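Extracellular solute-binding protein, family 5 (Chelativorans sp., PDB 6WM6) binds EDTA and other aminopolycarboxylates in the periplasm, probably to hand them to an ABC transporter for uptake. Local coordinates at residues T51-R56 with D273-Q278; A84-P89 with L186-Y191; D120-D125 with K240-K245; M355-Q360 with F461-F466. All blocks are in the same frame, centred on the assembly; numbering follows the deposited sequence.

Interaction 1 (T51-R56 with D273-Q278). With EDO (1,2-ethanediol), chain H; SO4 (sulfate ion), chain B.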
# COMPACT_ATOMS: atom_id res chain seq x y z
N THR A 51 -14.84 -17.49 5.73
CA THR A 51 -15.03 -16.18 6.33
C THR A 51 -13.68 -15.55 6.63
O THR A 51 -12.85 -16.16 7.31
CB THR A 51 -15.88 -16.27 7.58
OG1 THR A 51 -17.18 -16.79 7.25
CG2 THR A 51 -16.07 -14.91 8.20
N PHE A 52 -13.48 -14.33 6.14
CA PHE A 52 -12.23 -13.58 6.24
C PHE A 52 -12.50 -12.33 7.07
O PHE A 52 -13.39 -11.54 6.74
CB PHE A 52 -11.81 -13.22 4.80
CG PHE A 52 -10.44 -12.61 4.63
CD1 PHE A 52 -10.12 -11.38 5.19
CD2 PHE A 52 -9.48 -13.24 3.85
CE1 PHE A 52 -8.85 -10.82 4.99
CE2 PHE A 52 -8.23 -12.67 3.65
CZ PHE A 52 -7.93 -11.47 4.22
N ALA A 53 -11.73 -12.14 8.13
CA ALA A 53 -11.93 -10.99 9.00
C ALA A 53 -11.31 -9.74 8.39
O ALA A 53 -10.19 -9.79 7.87
CB ALA A 53 -11.26 -11.23 10.36
N VAL A 54 -12.04 -8.62 8.47
CA VAL A 54 -11.51 -7.32 8.06
C VAL A 54 -11.68 -6.33 9.19
O VAL A 54 -12.58 -6.48 10.03
CB VAL A 54 -12.16 -6.79 6.75
CG1 VAL A 54 -11.90 -7.79 5.63
CG2 VAL A 54 -13.63 -6.55 6.94
N THR A 55 -10.81 -5.31 9.21
CA THR A 55 -10.64 -4.44 10.37
C THR A 55 -11.40 -3.12 10.29
O THR A 55 -11.38 -2.36 11.27
CB THR A 55 -9.14 -4.13 10.58
OG1 THR A 55 -8.63 -3.48 9.42
CG2 THR A 55 -8.35 -5.41 10.83
N ARG A 56 -12.06 -2.82 9.17
CA ARG A 56 -12.84 -1.60 9.04
C ARG A 56 -14.25 -1.95 8.57
O ARG A 56 -14.46 -2.93 7.84
CB ARG A 56 -12.23 -0.64 8.00
CG ARG A 56 -10.79 -0.25 8.21
CD ARG A 56 -10.29 0.53 7.00
NE ARG A 56 -8.90 0.96 7.10
CZ ARG A 56 -8.51 2.12 7.60
NH1 ARG A 56 -9.39 3.00 8.06
NH2 ARG A 56 -7.22 2.42 7.65
N ASP A 273 -12.34 -17.77 9.51
CA ASP A 273 -11.38 -18.77 9.07
C ASP A 273 -10.05 -18.19 8.61
O ASP A 273 -9.09 -18.96 8.41
CB ASP A 273 -11.97 -19.58 7.92
CG ASP A 273 -13.34 -20.12 8.22
OD1 ASP A 273 -13.47 -20.85 9.21
OD2 ASP A 273 -14.28 -19.80 7.49
N VAL A 274 -9.97 -16.87 8.41
CA VAL A 274 -8.78 -16.20 7.91
C VAL A 274 -8.71 -14.83 8.59
O VAL A 274 -9.72 -14.13 8.66
CB VAL A 274 -8.83 -15.95 6.40
CG1 VAL A 274 -7.49 -15.38 5.89
CG2 VAL A 274 -9.21 -17.21 5.65
N ILE A 275 -7.52 -14.46 9.03
CA ILE A 275 -7.26 -13.11 9.52
C ILE A 275 -5.97 -12.61 8.86
O ILE A 275 -5.09 -13.41 8.50
CB ILE A 275 -7.19 -13.03 11.05
CG1 ILE A 275 -5.99 -13.79 11.61
CG2 ILE A 275 -8.49 -13.59 11.66
CD1 ILE A 275 -5.78 -13.60 13.10
N TYR A 276 -5.84 -11.29 8.75
CA TYR A 276 -4.67 -10.65 8.11
C TYR A 276 -4.33 -9.37 8.88
O TYR A 276 -4.36 -8.27 8.33
CB TYR A 276 -4.97 -10.37 6.64
CG TYR A 276 -3.78 -10.06 5.76
CD1 TYR A 276 -2.74 -10.95 5.62
CD2 TYR A 276 -3.73 -8.89 5.00
CE1 TYR A 276 -1.67 -10.71 4.75
CE2 TYR A 276 -2.67 -8.63 4.15
CZ TYR A 276 -1.65 -9.53 4.05
OH TYR A 276 -0.61 -9.28 3.18
N PRO A 277 -3.99 -9.50 10.16
CA PRO A 277 -3.76 -8.30 10.98
C PRO A 277 -2.50 -7.58 10.57
O PRO A 277 -1.52 -8.17 10.10
CB PRO A 277 -3.64 -8.86 12.39
CG PRO A 277 -3.12 -10.26 12.20
CD PRO A 277 -3.84 -10.74 10.94
N GLN A 278 -2.50 -6.26 10.79
CA GLN A 278 -1.30 -5.45 10.58
C GLN A 278 -0.58 -5.31 11.91
O GLN A 278 -1.19 -5.42 12.98
CB GLN A 278 -1.66 -4.09 9.98
CG GLN A 278 -2.17 -4.17 8.54
CD GLN A 278 -1.98 -2.88 7.75
OE1 GLN A 278 -1.33 -1.94 8.21
NE2 GLN A 278 -2.54 -2.83 6.54
C1 EDO H . -7.96 -7.07 6.39
O1 EDO H . -8.37 -5.95 7.20
C2 EDO H . -7.84 -6.65 4.93
O2 EDO H . -6.50 -6.25 4.64
S SO4 B . -4.18 1.36 4.35
O1 SO4 B . -4.63 0.38 3.36
O2 SO4 B . -4.93 1.18 5.58
O3 SO4 B . -2.73 1.18 4.60
O4 SO4 B . -4.42 2.71 3.82
O HOH W 1 -17.28 -19.44 7.14
O HOH W 2 -7.80 -9.28 9.16

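Interaction 2 (A84-P89 with L186-Y191)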
# COMPACT_ATOMS: atom_id res chain seq x y z
N ALA A 84 -7.25 -4.94 -15.31
CA ALA A 84 -6.44 -5.24 -16.49
C ALA A 84 -5.20 -6.05 -16.12
O ALA A 84 -4.89 -7.05 -16.79
CB ALA A 84 -6.06 -3.95 -17.22
N PHE A 85 -4.47 -5.62 -15.08
CA PHE A 85 -3.33 -6.33 -14.54
C PHE A 85 -3.51 -6.44 -13.04
O PHE A 85 -4.24 -5.66 -12.43
CB PHE A 85 -2.00 -5.58 -14.79
CG PHE A 85 -1.59 -5.49 -16.24
CD1 PHE A 85 -2.21 -4.61 -17.11
CD2 PHE A 85 -0.57 -6.30 -16.73
CE1 PHE A 85 -1.83 -4.54 -18.46
CE2 PHE A 85 -0.20 -6.22 -18.07
CZ PHE A 85 -0.84 -5.36 -18.93
N MET A 86 -2.84 -7.43 -12.44
CA MET A 86 -2.92 -7.66 -11.00
C MET A 86 -1.54 -7.90 -10.43
O MET A 86 -0.71 -8.61 -11.02
CB MET A 86 -3.81 -8.86 -10.72
CG MET A 86 -4.00 -9.19 -9.25
SD MET A 86 -4.53 -7.78 -8.24
CE MET A 86 -5.88 -7.14 -9.23
N VAL A 87 -1.29 -7.28 -9.28
CA VAL A 87 -0.01 -7.45 -8.59
C VAL A 87 0.05 -8.82 -7.93
O VAL A 87 -0.90 -9.22 -7.23
CB VAL A 87 0.19 -6.34 -7.54
CG1 VAL A 87 1.60 -6.43 -6.97
CG2 VAL A 87 -0.06 -4.95 -8.15
N GLN A 88 1.13 -9.52 -8.16
CA GLN A 88 1.36 -10.89 -7.72
C GLN A 88 2.28 -10.92 -6.51
O GLN A 88 2.94 -9.93 -6.19
CB GLN A 88 2.01 -11.70 -8.85
CG GLN A 88 1.27 -11.66 -10.18
CD GLN A 88 -0.09 -12.28 -10.07
OE1 GLN A 88 -0.20 -13.50 -9.83
NE2 GLN A 88 -1.13 -11.49 -10.20
N PRO A 89 2.41 -12.08 -5.86
CA PRO A 89 3.20 -12.11 -4.62
C PRO A 89 4.66 -11.79 -4.80
O PRO A 89 5.29 -11.34 -3.82
CB PRO A 89 2.96 -13.53 -4.07
CG PRO A 89 1.56 -13.84 -4.53
CD PRO A 89 1.47 -13.23 -5.93
N LEU A 186 -2.60 1.02 -15.05
CA LEU A 186 -3.85 1.69 -15.39
C LEU A 186 -4.99 0.69 -15.60
O LEU A 186 -4.77 -0.47 -15.90
CB LEU A 186 -3.66 2.51 -16.67
CG LEU A 186 -2.52 3.53 -16.59
CD1 LEU A 186 -2.36 4.27 -17.92
CD2 LEU A 186 -2.75 4.53 -15.47
N PHE A 187 -6.22 1.15 -15.38
CA PHE A 187 -7.38 0.28 -15.53
C PHE A 187 -7.30 -0.95 -14.63
O PHE A 187 -7.73 -2.04 -14.99
CB PHE A 187 -7.60 -0.11 -17.00
CG PHE A 187 -7.61 1.07 -17.92
CD1 PHE A 187 -8.70 1.91 -17.96
CD2 PHE A 187 -6.54 1.34 -18.71
CE1 PHE A 187 -8.72 3.01 -18.81
CE2 PHE A 187 -6.55 2.43 -19.56
CZ PHE A 187 -7.64 3.27 -19.59
N MET A 188 -6.77 -0.77 -13.41
CA MET A 188 -6.68 -1.88 -12.47
C MET A 188 -8.02 -2.15 -11.80
O MET A 188 -8.18 -3.19 -11.15
CB MET A 188 -5.58 -1.65 -11.44
CG MET A 188 -5.26 -2.91 -10.63
SD MET A 188 -3.78 -2.82 -9.62
CE MET A 188 -2.52 -2.83 -10.88
N PHE A 189 -8.96 -1.21 -11.89
CA PHE A 189 -10.27 -1.36 -11.28
C PHE A 189 -11.28 -0.81 -12.27
O PHE A 189 -11.31 0.40 -12.52
CB PHE A 189 -10.36 -0.61 -9.95
CG PHE A 189 -9.29 -1.01 -8.98
CD1 PHE A 189 -9.41 -2.13 -8.20
CD2 PHE A 189 -8.15 -0.23 -8.87
CE1 PHE A 189 -8.39 -2.50 -7.32
CE2 PHE A 189 -7.13 -0.59 -7.98
CZ PHE A 189 -7.27 -1.72 -7.22
N LEU A 190 -12.10 -1.67 -12.85
CA LEU A 190 -13.12 -1.28 -13.82
C LEU A 190 -14.51 -1.41 -13.21
O LEU A 190 -14.78 -2.36 -12.47
CB LEU A 190 -13.02 -2.14 -15.09
CG LEU A 190 -11.75 -1.93 -15.91
CD1 LEU A 190 -11.65 -2.97 -17.00
CD2 LEU A 190 -11.75 -0.53 -16.51
N TYR A 191 -15.39 -0.47 -13.56
CA TYR A 191 -16.75 -0.37 -13.05
C TYR A 191 -17.73 -0.41 -14.21
O TYR A 191 -17.41 -0.03 -15.34
CB TYR A 191 -16.90 0.90 -12.20
CG TYR A 191 -15.98 0.84 -11.01
CD1 TYR A 191 -16.40 0.21 -9.83
CD2 TYR A 191 -14.68 1.32 -11.06
CE1 TYR A 191 -15.56 0.10 -8.74
CE2 TYR A 191 -13.83 1.20 -9.96
CZ TYR A 191 -14.28 0.59 -8.81
OH TYR A 191 -13.43 0.44 -7.71
O HOH W 3 -3.99 -2.68 -14.33

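Interaction 3 (D120-D125 with K240-K245)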
# COMPACT_ATOMS: atom_id res chain seq x y z
N ASP A 120 -15.83 -13.26 -24.31
CA ASP A 120 -16.69 -13.80 -23.26
C ASP A 120 -16.65 -13.02 -21.95
O ASP A 120 -17.40 -13.35 -21.03
CB ASP A 120 -16.33 -15.25 -22.98
CG ASP A 120 -16.65 -16.18 -24.14
OD1 ASP A 120 -17.45 -15.78 -25.01
OD2 ASP A 120 -16.10 -17.30 -24.17
N ALA A 121 -15.85 -11.96 -21.84
CA ALA A 121 -15.87 -11.15 -20.63
C ALA A 121 -17.16 -10.33 -20.58
O ALA A 121 -17.44 -9.51 -21.47
CB ALA A 121 -14.66 -10.23 -20.57
N VAL A 122 -17.95 -10.57 -19.54
CA VAL A 122 -19.26 -9.96 -19.35
C VAL A 122 -19.44 -9.56 -17.90
O VAL A 122 -18.84 -10.13 -16.98
CB VAL A 122 -20.41 -10.92 -19.77
CG1 VAL A 122 -20.31 -11.30 -21.24
CG2 VAL A 122 -20.44 -12.16 -18.86
N TRP A 123 -20.30 -8.55 -17.69
CA TRP A 123 -20.80 -8.23 -16.35
C TRP A 123 -21.83 -9.26 -15.94
O TRP A 123 -22.32 -10.06 -16.75
CB TRP A 123 -21.37 -6.81 -16.35
CG TRP A 123 -20.37 -5.75 -16.64
CD1 TRP A 123 -20.20 -5.07 -17.82
CD2 TRP A 123 -19.36 -5.25 -15.75
NE1 TRP A 123 -19.17 -4.17 -17.71
CE2 TRP A 123 -18.64 -4.26 -16.45
CE3 TRP A 123 -19.02 -5.54 -14.43
CZ2 TRP A 123 -17.57 -3.57 -15.88
CZ3 TRP A 123 -17.97 -4.85 -13.85
CH2 TRP A 123 -17.25 -3.89 -14.58
N SER A 124 -22.21 -9.23 -14.66
CA SER A 124 -23.09 -10.25 -14.09
C SER A 124 -24.49 -10.22 -14.64
O SER A 124 -25.24 -11.17 -14.42
CB SER A 124 -23.11 -10.11 -12.57
OG SER A 124 -23.40 -8.78 -12.20
N ASP A 125 -24.87 -9.16 -15.33
CA ASP A 125 -26.17 -9.08 -16.00
C ASP A 125 -26.08 -9.50 -17.47
O ASP A 125 -27.08 -9.37 -18.21
CB ASP A 125 -26.75 -7.67 -15.87
CG ASP A 125 -25.82 -6.58 -16.40
OD1 ASP A 125 -24.77 -6.89 -17.02
OD2 ASP A 125 -26.14 -5.38 -16.20
N LYS A 240 -22.40 -15.75 -13.97
CA LYS A 240 -21.87 -15.40 -15.28
C LYS A 240 -20.35 -15.17 -15.26
O LYS A 240 -19.80 -14.62 -16.20
CB LYS A 240 -22.60 -14.19 -15.85
CG LYS A 240 -24.08 -14.43 -16.10
CD LYS A 240 -24.67 -13.34 -16.98
CE LYS A 240 -26.18 -13.46 -17.16
NZ LYS A 240 -26.56 -14.73 -17.85
N TRP A 241 -19.67 -15.60 -14.20
CA TRP A 241 -18.22 -15.53 -14.20
C TRP A 241 -17.65 -16.25 -15.42
O TRP A 241 -18.03 -17.38 -15.73
CB TRP A 241 -17.66 -16.14 -12.91
CG TRP A 241 -16.17 -16.32 -12.84
CD1 TRP A 241 -15.52 -17.48 -12.55
CD2 TRP A 241 -15.15 -15.33 -13.04
NE1 TRP A 241 -14.17 -17.28 -12.55
CE2 TRP A 241 -13.90 -15.96 -12.84
CE3 TRP A 241 -15.15 -13.95 -13.36
CZ2 TRP A 241 -12.68 -15.29 -12.96
CZ3 TRP A 241 -13.94 -13.30 -13.50
CH2 TRP A 241 -12.72 -13.97 -13.29
N TYR A 242 -16.68 -15.60 -16.07
CA TYR A 242 -16.16 -15.99 -17.38
C TYR A 242 -14.71 -16.44 -17.32
O TYR A 242 -14.10 -16.71 -18.36
CB TYR A 242 -16.28 -14.80 -18.35
CG TYR A 242 -15.74 -13.53 -17.74
CD1 TYR A 242 -14.40 -13.21 -17.83
CD2 TYR A 242 -16.56 -12.67 -17.00
CE1 TYR A 242 -13.88 -12.10 -17.25
CE2 TYR A 242 -16.04 -11.54 -16.39
CZ TYR A 242 -14.69 -11.26 -16.51
OH TYR A 242 -14.13 -10.16 -15.92
N GLY A 243 -14.15 -16.53 -16.13
CA GLY A 243 -12.75 -16.87 -16.00
C GLY A 243 -12.49 -18.36 -16.03
O GLY A 243 -13.40 -19.18 -15.93
N GLU A 244 -11.20 -18.68 -16.12
CA GLU A 244 -10.77 -20.07 -16.29
C GLU A 244 -11.02 -20.90 -15.04
O GLU A 244 -11.39 -22.08 -15.15
CB GLU A 244 -9.27 -20.07 -16.63
CG GLU A 244 -8.63 -21.45 -16.78
CD GLU A 244 -9.01 -22.13 -18.08
OE1 GLU A 244 -9.83 -21.58 -18.84
OE2 GLU A 244 -8.47 -23.23 -18.35
N LYS A 245 -10.82 -20.33 -13.86
CA LYS A 245 -10.92 -21.08 -12.62
C LYS A 245 -12.04 -20.56 -11.74
O LYS A 245 -12.29 -19.35 -11.68
CB LYS A 245 -9.60 -21.00 -11.83
CG LYS A 245 -8.42 -21.64 -12.58
CD LYS A 245 -7.11 -21.44 -11.83
CE LYS A 245 -5.97 -22.19 -12.52
NZ LYS A 245 -4.72 -22.09 -11.73
O HOH W 4 -19.79 -11.83 -15.11

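Interaction 4 (M355-Q360 with F461-F466). With EDO (1,2-ethanediol), chain I; EDO (1,2-ethanediol), chain E.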
# COMPACT_ATOMS: atom_id res chain seq x y z
N MET A 355 12.97 5.45 -1.55
CA MET A 355 12.31 5.27 -2.83
C MET A 355 12.24 3.84 -3.33
O MET A 355 11.43 3.56 -4.23
CB MET A 355 12.94 6.15 -3.90
CG MET A 355 12.69 7.62 -3.56
SD MET A 355 13.25 8.72 -4.82
CE MET A 355 13.03 10.27 -3.95
N PHE A 356 13.02 2.94 -2.76
CA PHE A 356 13.08 1.55 -3.20
C PHE A 356 13.08 0.64 -1.98
O PHE A 356 13.80 0.87 -1.01
CB PHE A 356 14.41 1.27 -3.94
CG PHE A 356 14.68 2.21 -5.09
CD1 PHE A 356 14.04 2.03 -6.32
CD2 PHE A 356 15.59 3.23 -4.97
CE1 PHE A 356 14.32 2.87 -7.39
CE2 PHE A 356 15.86 4.08 -6.03
CZ PHE A 356 15.23 3.89 -7.24
N LEU A 357 12.29 -0.44 -2.06
CA LEU A 357 12.41 -1.52 -1.09
C LEU A 357 13.72 -2.26 -1.33
O LEU A 357 14.29 -2.20 -2.43
CB LEU A 357 11.24 -2.49 -1.25
CG LEU A 357 9.84 -1.93 -0.99
CD1 LEU A 357 8.80 -2.98 -1.43
CD2 LEU A 357 9.63 -1.56 0.45
N PRO A 358 14.19 -3.03 -0.34
CA PRO A 358 15.49 -3.72 -0.49
C PRO A 358 15.55 -4.66 -1.67
O PRO A 358 16.67 -4.93 -2.15
CB PRO A 358 15.64 -4.46 0.85
CG PRO A 358 14.94 -3.55 1.83
CD PRO A 358 13.71 -3.05 1.07
N ASN A 359 14.43 -5.17 -2.16
CA ASN A 359 14.43 -6.09 -3.29
C ASN A 359 14.19 -5.42 -4.64
O ASN A 359 14.18 -6.11 -5.67
CB ASN A 359 13.41 -7.21 -3.09
CG ASN A 359 12.00 -6.70 -3.05
OD1 ASN A 359 11.68 -5.77 -2.31
ND2 ASN A 359 11.12 -7.32 -3.84
N GLN A 360 13.99 -4.11 -4.69
CA GLN A 360 13.72 -3.42 -5.95
C GLN A 360 14.99 -2.92 -6.60
O GLN A 360 15.94 -2.49 -5.93
CB GLN A 360 12.75 -2.28 -5.73
CG GLN A 360 11.32 -2.73 -5.47
CD GLN A 360 10.39 -1.57 -5.25
OE1 GLN A 360 10.59 -0.75 -4.34
NE2 GLN A 360 9.34 -1.48 -6.06
N PHE A 461 4.81 4.09 4.90
CA PHE A 461 4.36 4.31 3.53
C PHE A 461 4.15 2.96 2.87
O PHE A 461 4.84 1.99 3.17
CB PHE A 461 5.42 5.09 2.73
CG PHE A 461 5.36 6.58 2.90
CD1 PHE A 461 4.17 7.25 2.72
CD2 PHE A 461 6.49 7.32 3.23
CE1 PHE A 461 4.12 8.63 2.85
CE2 PHE A 461 6.41 8.69 3.38
CZ PHE A 461 5.24 9.34 3.19
N SER A 462 3.26 2.91 1.88
CA SER A 462 2.96 1.69 1.12
C SER A 462 3.64 1.83 -0.24
O SER A 462 3.24 2.67 -1.07
CB SER A 462 1.45 1.54 0.93
OG SER A 462 0.77 1.45 2.16
N GLN A 463 4.64 1.00 -0.51
CA GLN A 463 5.34 1.07 -1.78
C GLN A 463 4.52 0.46 -2.91
O GLN A 463 3.73 -0.47 -2.71
CB GLN A 463 6.69 0.34 -1.68
CG GLN A 463 7.48 0.24 -2.98
CD GLN A 463 7.95 1.58 -3.51
OE1 GLN A 463 7.18 2.55 -3.59
NE2 GLN A 463 9.24 1.67 -3.85
N GLN A 464 4.71 1.00 -4.12
CA GLN A 464 4.07 0.56 -5.34
C GLN A 464 5.06 -0.18 -6.23
O GLN A 464 6.29 -0.14 -6.07
CB GLN A 464 3.51 1.78 -6.09
CG GLN A 464 2.43 2.48 -5.31
CD GLN A 464 2.02 3.80 -5.96
OE1 GLN A 464 2.31 4.04 -7.14
NE2 GLN A 464 1.34 4.65 -5.19
N VAL A 465 4.51 -0.84 -7.26
CA VAL A 465 5.33 -1.57 -8.21
C VAL A 465 6.25 -0.64 -8.98
O VAL A 465 7.36 -1.04 -9.36
CB VAL A 465 4.43 -2.38 -9.17
CG1 VAL A 465 5.23 -2.94 -10.33
CG2 VAL A 465 3.75 -3.50 -8.40
N PHE A 466 5.82 0.61 -9.23
CA PHE A 466 6.64 1.60 -9.93
C PHE A 466 7.13 2.64 -8.94
O PHE A 466 6.38 3.58 -8.61
CB PHE A 466 5.84 2.26 -11.06
CG PHE A 466 5.33 1.28 -12.07
CD1 PHE A 466 6.18 0.73 -12.99
CD2 PHE A 466 3.99 0.94 -12.09
CE1 PHE A 466 5.71 -0.19 -13.93
CE2 PHE A 466 3.51 0.03 -13.04
CZ PHE A 466 4.38 -0.53 -13.93
C1 EDO I . 0.30 -0.97 -7.28
O1 EDO I . 1.64 -0.63 -7.63
C2 EDO I . 0.26 -1.56 -5.88
O2 EDO I . 0.63 -0.57 -4.90
C1 EDO E . 7.92 -6.32 -2.33
O1 EDO E . 8.28 -7.70 -2.41
C2 EDO E . 6.88 -6.17 -1.22
O2 EDO E . 6.06 -7.35 -1.28
O HOH W 5 9.08 -2.98 -8.51

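Interaction 1 (T51-R56 with D273-Q278)
Between T51-R56 and D273-Q278 two segments run parallel for barely three residues, joined by a single beta bridge, F52 with V274. The carbonyl of V274 takes the A53 N-H at 2.9 Å between V274 O and A53 N, nearly along the C=O axis and almost straight (176°). T51 O is the acceptor for D273 N at 2.8 Å (158°) and, weakly, for V274 N. The aspartate answers with its side chain, OD2 using its anti lone pair on T51 N. Packing is tightest around F52, whose CG stands anti to the backbone N (chi1 -172°). This lays the ring obliquely across V274, with F52 CD2 3.6 Å from V274 CG1, and brings F52 CZ to Y276 CB where the two side chains lie alongside each other. A53 CB meets I275 CG2 at 3.9 Å. Elsewhere the contact loosens: one water joins T51 OG1 to D273 OD2, another spans A53 O and Y276 N as the backbones diverge, and an ethanediol accepts a bond from T55 N. Strand 49-54 is the outermost strand of a mixed sheet beside 251-256, whereas 274-275 pairs with 524-537 of the large sheet; the bridge therefore links two sheets, with helix 263-268 lying against A53 and I275.

Interaction 2 (A84-P89 with L186-Y191)
L186 contributes its carbonyl rather than its side chain to the contact with A84-P89. A water donates to L186 O and accepts from F85 N, 3.1 Å from that nitrogen, and so spans the two backbones where they do not bond directly. F187 has a left-handed helical backbone conformation (phi 58°), which presents F187 O to A84 N at 3.0 Å. This is the one direct hydrogen bond between the segments, and the donor lies in the carbonyl plane. The methyl of A84 sits beside the same residue, CB to CB 4.1 Å between A84 and F187, but the phenyl ring leads off into an aromatic cluster with F134, Y115 and H157, the last edge-to-face. The contact thus joins the loop after strand 171-176 to the two-stranded antiparallel ribbon of 85-87 and 93-95, in a periplasmic binding protein fold of the family 5 type. M188 reaches furthest along strand 85-87. Its CG is anti to the backbone N (chi1 -167°) and makes the side chain's closest approach, M188 CG to F85 O 3.4 Å. The bend at chi3 (-70°) then keeps M188 CE 3.7 Å from F85 O. That methyl also meets V87, with M188 CE 4.2 Å from V87 CG2, and L93 of the partner strand touches the methionine. On the main chain, M188 O accepts from S83 OG. F189 follows with one ring face turned to M188 CG, which stands over it toward the rim. L190 then pairs its backbone with P82, while its side chain packs on F134.

Interaction 3 (D120-D125 with K240-K245)
Y242 lays one face of its ring over the backbone of A121, whose CA stands 3.8 Å from the centroid of the Y242 ring and only 13° off its normal, a CH-pi contact. It joins two loop connections of the solute-binding protein fold, centred about 28 Å from the centre of the chain: D120-D125, leading from strand 111-117 to helix 131-141, and K240-K245, between strands 232-237 and 251-256. The opposite face of the ring is occupied by W241 CZ3, offset toward the rim, so the phenol is sandwiched. Y242 CG takes the crowded position between the backbone N and the carbonyl carbon (Y242 chi1 49°), which swings the ring toward A121. A121 CB lies 3.9 Å from Y242 CE1, and V122 O approaches Y242 CE2 obliquely. The phenol's hydroxyl is bonded beyond the pair, to G219 O. No direct hydrogen bond crosses between the loops; a water at the ring edge, in its plane, donates to V122 O at 2.7 Å from that oxygen and weakly to K240 O. K240 lies on an exposed side, as do D120 and D125. It drapes its aliphatic chain past the S124 carbonyl, with K240 CD 3.4 Å from S124 O, before turning at chi4. The W241 indole has a bond of its own: W241 NE1 donates in the ring plane to K245 O, 2.9 Å away.

Interaction 4 (M355-Q360 with F461-F466)
Q360 and Q463 meet tip to tip, their amide planes turned 72° apart. Q463 starts with CG anti to the backbone N and bends at chi2, carrying its amide nitrogen to a buried point between two acceptors. The straighter bond (155°) goes to Q360 OE1, 2.8 Å from Q463 NE2 and approached on a lone pair; the other (139°) goes to M355 O, 2.9 Å from Q463 NE2, where the donor sits above the carbonyl plane. Q360 OE1 is doubly gripped, since L357 N also donates to it in the carbonyl plane. That second bond ties the glutamine back across a type I beta turn from L357 to Q360, closed by Q360 N to L357 O, and so fixes the rotation of the amide to which Q463 NE2 donates. The turn belongs to the loop between helices 333-340 and 366-369; Q463 follows strand 456-462 of the large mixed sheet, just before helix 467-474, whose N-cap residue is F466. Alongside the amides, L357 and Q463 slide past each other in opposite directions, L357 CG lying 3.8 Å from Q463 CG. The other end of the Q360 amide is looser: Q360 NE2 makes a weak bond to Q464 O, and donates to a water that in turn donates to V465 O. Q463 OE1 turns back on its own chain and accepts from Q464 N, 3.0 Å away, with the donor above the carbonyl plane.

In the fold
Interactions 2 and 3 both lie within the chain loop closed by interaction 1, and their segments alternate; they touch where W123 CH2 packs 3.5 Å from Y191 C. Interaction 4, next in series, meets interaction 2 through V87 CG1, 3.9 Å from V465 CG2, and reaches the same large sheet as interaction 1, about 24 Å away between centres. Interaction 3 is the most remote from interaction 4, at about 33 Å between centres. No aminopolycarboxylate lies in these contacts. Sulfate and ethanediol, probably from the crystallisation liquor, sit beside interactions 1 and 4, and ethanediol also lies about 4 Å from the V87 side chain; one sulfate is hydrogen-bonded to Y460 OH and A71 N and weakly to R56 NH2.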